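Local coordinates for protein carboxypeptidase 1 (Deinococcus radiodurans str. R1, PDB 5GIV) that acts as a zinc metallocarboxypeptidase of the M32 family, probably removing amino acids one after another from the C-terminus of peptides with broad specificity, at residues E474-E477 against R478-Q482; G166-A169 against E170-G173. One frame throughout, in Å; residues are numbered along the deposited sequence.

Contact 1: E474-E477 against R478-Q482; sequences ELIE and RATGQ
Helix 472-480 ends in an alpha-L C-cap, with G481 at C', which still donates its N to E477 O at 2.9 Å while its own phi has already swung to +86°. That positive phi would press a side chain against the carbonyl oxygen of T480, so glycine suits the place. The bond closing the helix is bent at the hydrogen (134°), and its donor stands above the E477 carbonyl plane. Within the helix proper, R478 N reaches E474 O at 2.8 Å and A479 N reaches L475 O at 2.9 Å, the ordinary ladder.

T480, the last helical residue, adds a second grip. With chi1 at 75° its OG1 sits between backbone N and carbonyl carbon, from where it donates to I476 O at 2.8 Å; T480 N takes the same oxygen at 3.1 Å from the opposite face of the carbonyl plane. The hydroxyl also accepts from Q431 NE2, tying this turn to helix 420-439. Threonine suits the position because its hydroxyl can give and receive at once. I476 lies alongside it, and its branched side chain packs on L428 and F432 of helix 420-439.

At the exposed edge, R478 lays the aliphatic part of its chain beside the E474 carbonyl, with CG 2.9 Å from E474 O, then bends at chi3 so that the guanidinium makes a cation-pi interaction with W470. E474 does not pair with it; its OE1 accepts from T471 N, just before the first residue of the helix. Past G481 the chain doubles back and brings a carbonyl over the last turn: Q482 O lies 3.6 Å from I476 CG2 and receives a CA-H...O contact from E477 CA, also 3.6 Å.

Contact 2: G166-A169 against E170-G173; sequences GMTA and EQVG
M167 reaches along the first turn of the helix that follows it, crossing both V172 and Q171 at about a right angle. From CB the chain starts with CG anti to the backbone N (chi1 -169°), which sets CG where it can meet V172; CG packs against V172 CG2 at 3.7 Å. Bends at chi2 and chi3 next bring SD over the flat face of the Q171 side-chain amide, 3.5 Å from Q171 CD and nearly as close to the other amide atoms. The tip, CE, stays above the amide, farther out than SD, 4.3 Å from Q171 NE2. An unbranched, pliable methionine suits this path, and it also packs on I160 of helix 155-163 and I424 of helix 420-439.

The turn being covered is the N-terminus of helix 169-193, with T168 as its N-cap. T168 OG1 accepts from Q171 N at 3.1 Å, an N-H with no earlier helical carbonyl to meet, and its bond to T168 O is weak. T168 O is instead held by V172 N at 3.0 Å, and A169 O takes G173 N at 2.9 Å. A valine in place of T168 removes the capping hydroxyl and would probably leave Q171 N with little beyond that weak backbone bond, fraying the first turn. A169 N at the same helix end donates to D157 OD1, while the small methyl of A169 fits against I160. Q171 runs extended past its CG, and its CB comes within 3.3 Å of T168 OG1.

Contact 1 closes the C-terminal end of one helix and contact 2 opens the N-terminal end of another, so each holds a helix end where backbone groups lose their usual partners. Their centres are about 18 Å apart and their nearest atoms about 6 Å, without touching. Helix 420-439 joins them: I476 and T480 pack on it in contact 1, M167 and V172 in contact 2. The zinc ion is held by H266, H270 and E296; the side chains of I476 and of M167 each lie about 11 Å from that of E296. Neither contact contains a zinc ligand; both are structural packing at helix ends, joined through helix 420-439.

Contact 1: E474-E477 against R478-Q482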
ATOM      1  N   GLU A 474      -9.566  33.425  10.364  1.00 28.50           N
ATOM      2  CA  GLU A 474      -9.025  33.577  11.710  1.00 28.52           C
ATOM      3  C   GLU A 474      -7.567  33.142  11.784  1.00 28.51           C
ATOM      4  O   GLU A 474      -6.749  33.808  12.428  1.00 28.60           O
ATOM      5  CB  GLU A 474      -9.864  32.776  12.699  1.00 28.39           C
ATOM      6  CG  GLU A 474     -11.261  33.303  12.895  1.00 28.43           C
ATOM      7  CD  GLU A 474     -12.154  32.298  13.591  1.00 28.31           C
ATOM      8  OE1 GLU A 474     -11.758  31.117  13.710  1.00 28.19           O
ATOM      9  OE2 GLU A 474     -13.254  32.692  14.022  1.00 28.35           O
ATOM     10  N   LEU A 475      -7.225  32.012  11.151  1.00 19.58           N
ATOM     11  CA  LEU A 475      -5.848  31.534  11.191  1.00 19.57           C
ATOM     12  C   LEU A 475      -4.909  32.531  10.528  1.00 19.74           C
ATOM     13  O   LEU A 475      -3.861  32.874  11.082  1.00 19.81           O
ATOM     14  CB  LEU A 475      -5.748  30.156  10.533  1.00 19.44           C
ATOM     15  CG  LEU A 475      -4.398  29.427  10.531  1.00 19.41           C
ATOM     16  CD1 LEU A 475      -4.006  28.931  11.921  1.00 19.34           C
ATOM     17  CD2 LEU A 475      -4.427  28.262   9.539  1.00 19.31           C
ATOM     18  N   ILE A 476      -5.284  33.030   9.354  1.00 24.28           N
ATOM     19  CA  ILE A 476      -4.427  33.976   8.651  1.00 24.46           C
ATOM     20  C   ILE A 476      -4.304  35.270   9.448  1.00 24.62           C
ATOM     21  O   ILE A 476      -3.225  35.876   9.526  1.00 24.75           O
ATOM     22  CB  ILE A 476      -4.981  34.232   7.241  1.00 24.51           C
ATOM     23  CG1 ILE A 476      -4.910  32.952   6.407  1.00 24.38           C
ATOM     24  CG2 ILE A 476      -4.198  35.346   6.565  1.00 24.71           C
ATOM     25  CD1 ILE A 476      -5.696  33.024   5.120  1.00 24.38           C
ATOM     26  N   GLU A 477      -5.409  35.705  10.055  1.00 33.47           N
ATOM     27  CA  GLU A 477      -5.416  36.948  10.816  1.00 33.64           C
ATOM     28  C   GLU A 477      -4.550  36.833  12.066  1.00 33.60           C
ATOM     29  O   GLU A 477      -3.741  37.719  12.354  1.00 33.76           O
ATOM     30  CB  GLU A 477      -6.858  37.312  11.179  1.00 33.63           C
ATOM     31  CG  GLU A 477      -7.204  38.781  11.063  1.00 33.86           C
ATOM     32  CD  GLU A 477      -6.560  39.611  12.150  1.00 34.01           C
ATOM     33  OE1 GLU A 477      -5.831  40.569  11.814  1.00 34.25           O
ATOM     34  OE2 GLU A 477      -6.764  39.296  13.346  1.00 33.93           O
ATOM     35  N   ARG A 478      -4.705  35.740  12.820  1.00 30.51           N
ATOM     36  CA  ARG A 478      -3.926  35.574  14.043  1.00 30.48           C
ATOM     37  C   ARG A 478      -2.453  35.367  13.733  1.00 30.54           C
ATOM     38  O   ARG A 478      -1.584  35.871  14.453  1.00 30.63           O
ATOM     39  CB  ARG A 478      -4.455  34.400  14.864  1.00 30.29           C
ATOM     40  CG  ARG A 478      -5.930  34.465  15.183  1.00 30.24           C
ATOM     41  CD  ARG A 478      -6.399  33.152  15.754  1.00 30.07           C
ATOM     42  NE  ARG A 478      -5.775  32.884  17.042  1.00 30.04           N
ATOM     43  CZ  ARG A 478      -6.251  33.346  18.196  1.00 30.06           C
ATOM     44  NH1 ARG A 478      -7.352  34.094  18.202  1.00 30.12           N
ATOM     45  NH2 ARG A 478      -5.631  33.068  19.342  1.00 30.03           N
ATOM     46  N   ALA A 479      -2.149  34.633  12.665  1.00 23.50           N
ATOM     47  CA  ALA A 479      -0.764  34.256  12.420  1.00 23.52           C
ATOM     48  C   ALA A 479       0.048  35.405  11.838  1.00 23.75           C
ATOM     49  O   ALA A 479       1.228  35.552  12.168  1.00 23.83           O
ATOM     50  CB  ALA A 479      -0.711  33.044  11.493  1.00 23.39           C
ATOM     51  N   THR A 480      -0.559  36.231  10.982  1.00 21.19           N
ATOM     52  CA  THR A 480       0.169  37.262  10.249  1.00 21.42           C
ATOM     53  C   THR A 480      -0.268  38.687  10.574  1.00 21.62           C
ATOM     54  O   THR A 480       0.356  39.632  10.073  1.00 21.86           O
ATOM     55  CB  THR A 480       0.045  37.040   8.729  1.00 21.43           C
ATOM     56  OG1 THR A 480      -1.255  37.430   8.284  1.00 21.42           O
ATOM     57  CG2 THR A 480       0.272  35.584   8.373  1.00 21.23           C
ATOM     58  N   GLY A 481      -1.308  38.868  11.384  1.00 27.23           N
ATOM     59  CA  GLY A 481      -1.748  40.177  11.803  1.00 27.41           C
ATOM     60  C   GLY A 481      -2.712  40.874  10.867  1.00 27.52           C
ATOM     61  O   GLY A 481      -3.185  41.968  11.202  1.00 27.67           O
ATOM     62  N   GLN A 482      -3.047  40.268   9.728  1.00 31.04           N
ATOM     63  CA  GLN A 482      -3.952  40.880   8.767  1.00 31.11           C
ATOM     64  C   GLN A 482      -4.619  39.794   7.932  1.00 30.89           C
ATOM     65  O   GLN A 482      -4.190  38.638   7.919  1.00 30.72           O
ATOM     66  CB  GLN A 482      -3.217  41.866   7.863  1.00 31.37           C
ATOM     67  CG  GLN A 482      -1.992  41.268   7.207  1.00 31.38           C
ATOM     68  CD  GLN A 482      -1.237  42.269   6.360  1.00 31.66           C
ATOM     69  OE1 GLN A 482      -1.819  43.206   5.822  1.00 31.83           O
ATOM     70  NE2 GLN A 482       0.066  42.077   6.239  1.00 31.74           N
TER

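Contact 2: G166-A169 against E170-G173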
ATOM      1  N   GLY A 166     -15.204  30.850   3.666  1.00 25.53           N
ATOM      2  CA  GLY A 166     -15.254  32.284   3.806  1.00 25.64           C
ATOM      3  C   GLY A 166     -14.851  33.051   2.568  1.00 25.75           C
ATOM      4  O   GLY A 166     -15.114  34.252   2.489  1.00 25.89           O
ATOM      5  N   MET A 167     -14.196  32.400   1.618  1.00 29.77           N
ATOM      6  CA  MET A 167     -13.794  33.061   0.390  1.00 29.88           C
ATOM      7  C   MET A 167     -14.990  33.205  -0.546  1.00 29.89           C
ATOM      8  O   MET A 167     -15.875  32.347  -0.594  1.00 29.80           O
ATOM      9  CB  MET A 167     -12.655  32.280  -0.276  1.00 29.84           C
ATOM     10  CG  MET A 167     -11.958  33.004  -1.424  1.00 29.97           C
ATOM     11  SD  MET A 167     -10.813  34.292  -0.865  1.00 30.14           S
ATOM     12  CE  MET A 167      -9.784  33.380   0.287  1.00 30.05           C
ATOM     13  N   THR A 168     -15.008  34.302  -1.298  1.00 32.24           N
ATOM     14  CA  THR A 168     -16.096  34.602  -2.218  1.00 32.29           C
ATOM     15  C   THR A 168     -15.551  34.865  -3.615  1.00 32.37           C
ATOM     16  O   THR A 168     -14.352  35.083  -3.812  1.00 32.41           O
ATOM     17  CB  THR A 168     -16.888  35.830  -1.781  1.00 32.40           C
ATOM     18  OG1 THR A 168     -16.025  36.971  -1.853  1.00 32.55           O
ATOM     19  CG2 THR A 168     -17.385  35.664  -0.354  1.00 32.33           C
ATOM     20  N   ALA A 169     -16.461  34.838  -4.590  1.00 41.13           N
ATOM     21  CA  ALA A 169     -16.068  35.131  -5.962  1.00 41.20           C
ATOM     22  C   ALA A 169     -15.601  36.574  -6.102  1.00 41.37           C
ATOM     23  O   ALA A 169     -14.646  36.853  -6.833  1.00 41.44           O
ATOM     24  CB  ALA A 169     -17.223  34.836  -6.919  1.00 41.18           C
ATOM     25  N   GLU A 170     -16.258  37.507  -5.412  1.00 52.89           N
ATOM     26  CA  GLU A 170     -15.857  38.906  -5.527  1.00 53.09           C
ATOM     27  C   GLU A 170     -14.476  39.140  -4.933  1.00 53.13           C
ATOM     28  O   GLU A 170     -13.737  40.006  -5.409  1.00 53.28           O
ATOM     29  CB  GLU A 170     -16.881  39.822  -4.852  1.00 53.22           C
ATOM     30  CG  GLU A 170     -18.321  39.615  -5.329  1.00 53.20           C
ATOM     31  CD  GLU A 170     -19.128  40.913  -5.404  1.00 53.40           C
ATOM     32  OE1 GLU A 170     -19.333  41.429  -6.532  1.00 53.48           O
ATOM     33  OE2 GLU A 170     -19.556  41.417  -4.340  1.00 53.47           O
ATOM     34  N   GLN A 171     -14.113  38.379  -3.902  1.00 39.13           N
ATOM     35  CA  GLN A 171     -12.798  38.522  -3.288  1.00 39.17           C
ATOM     36  C   GLN A 171     -11.716  37.893  -4.161  1.00 39.11           C
ATOM     37  O   GLN A 171     -10.596  38.414  -4.251  1.00 39.22           O
ATOM     38  CB  GLN A 171     -12.822  37.901  -1.894  1.00 39.07           C
ATOM     39  CG  GLN A 171     -11.574  38.114  -1.071  1.00 39.14           C
ATOM     40  CD  GLN A 171     -11.678  37.447   0.292  1.00 39.03           C
ATOM     41  OE1 GLN A 171     -12.722  36.871   0.638  1.00 38.92           O
ATOM     42  NE2 GLN A 171     -10.609  37.541   1.086  1.00 39.06           N
ATOM     43  N   VAL A 172     -12.039  36.766  -4.803  1.00 22.24           N
ATOM     44  CA  VAL A 172     -11.120  36.125  -5.739  1.00 22.18           C
ATOM     45  C   VAL A 172     -10.837  37.054  -6.912  1.00 22.32           C
ATOM     46  O   VAL A 172      -9.678  37.253  -7.314  1.00 22.38           O
ATOM     47  CB  VAL A 172     -11.709  34.784  -6.216  1.00 21.99           C
ATOM     48  CG1 VAL A 172     -10.914  34.223  -7.394  1.00 21.93           C
ATOM     49  CG2 VAL A 172     -11.785  33.781  -5.065  1.00 21.85           C
ATOM     50  N   GLY A 173     -11.897  37.661  -7.461  1.00 31.70           N
ATOM     51  CA  GLY A 173     -11.726  38.548  -8.602  1.00 31.82           C
ATOM     52  C   GLY A 173     -10.802  39.713  -8.310  1.00 32.01           C
ATOM     53  O   GLY A 173     -10.023  40.131  -9.172  1.00 32.10           O
TER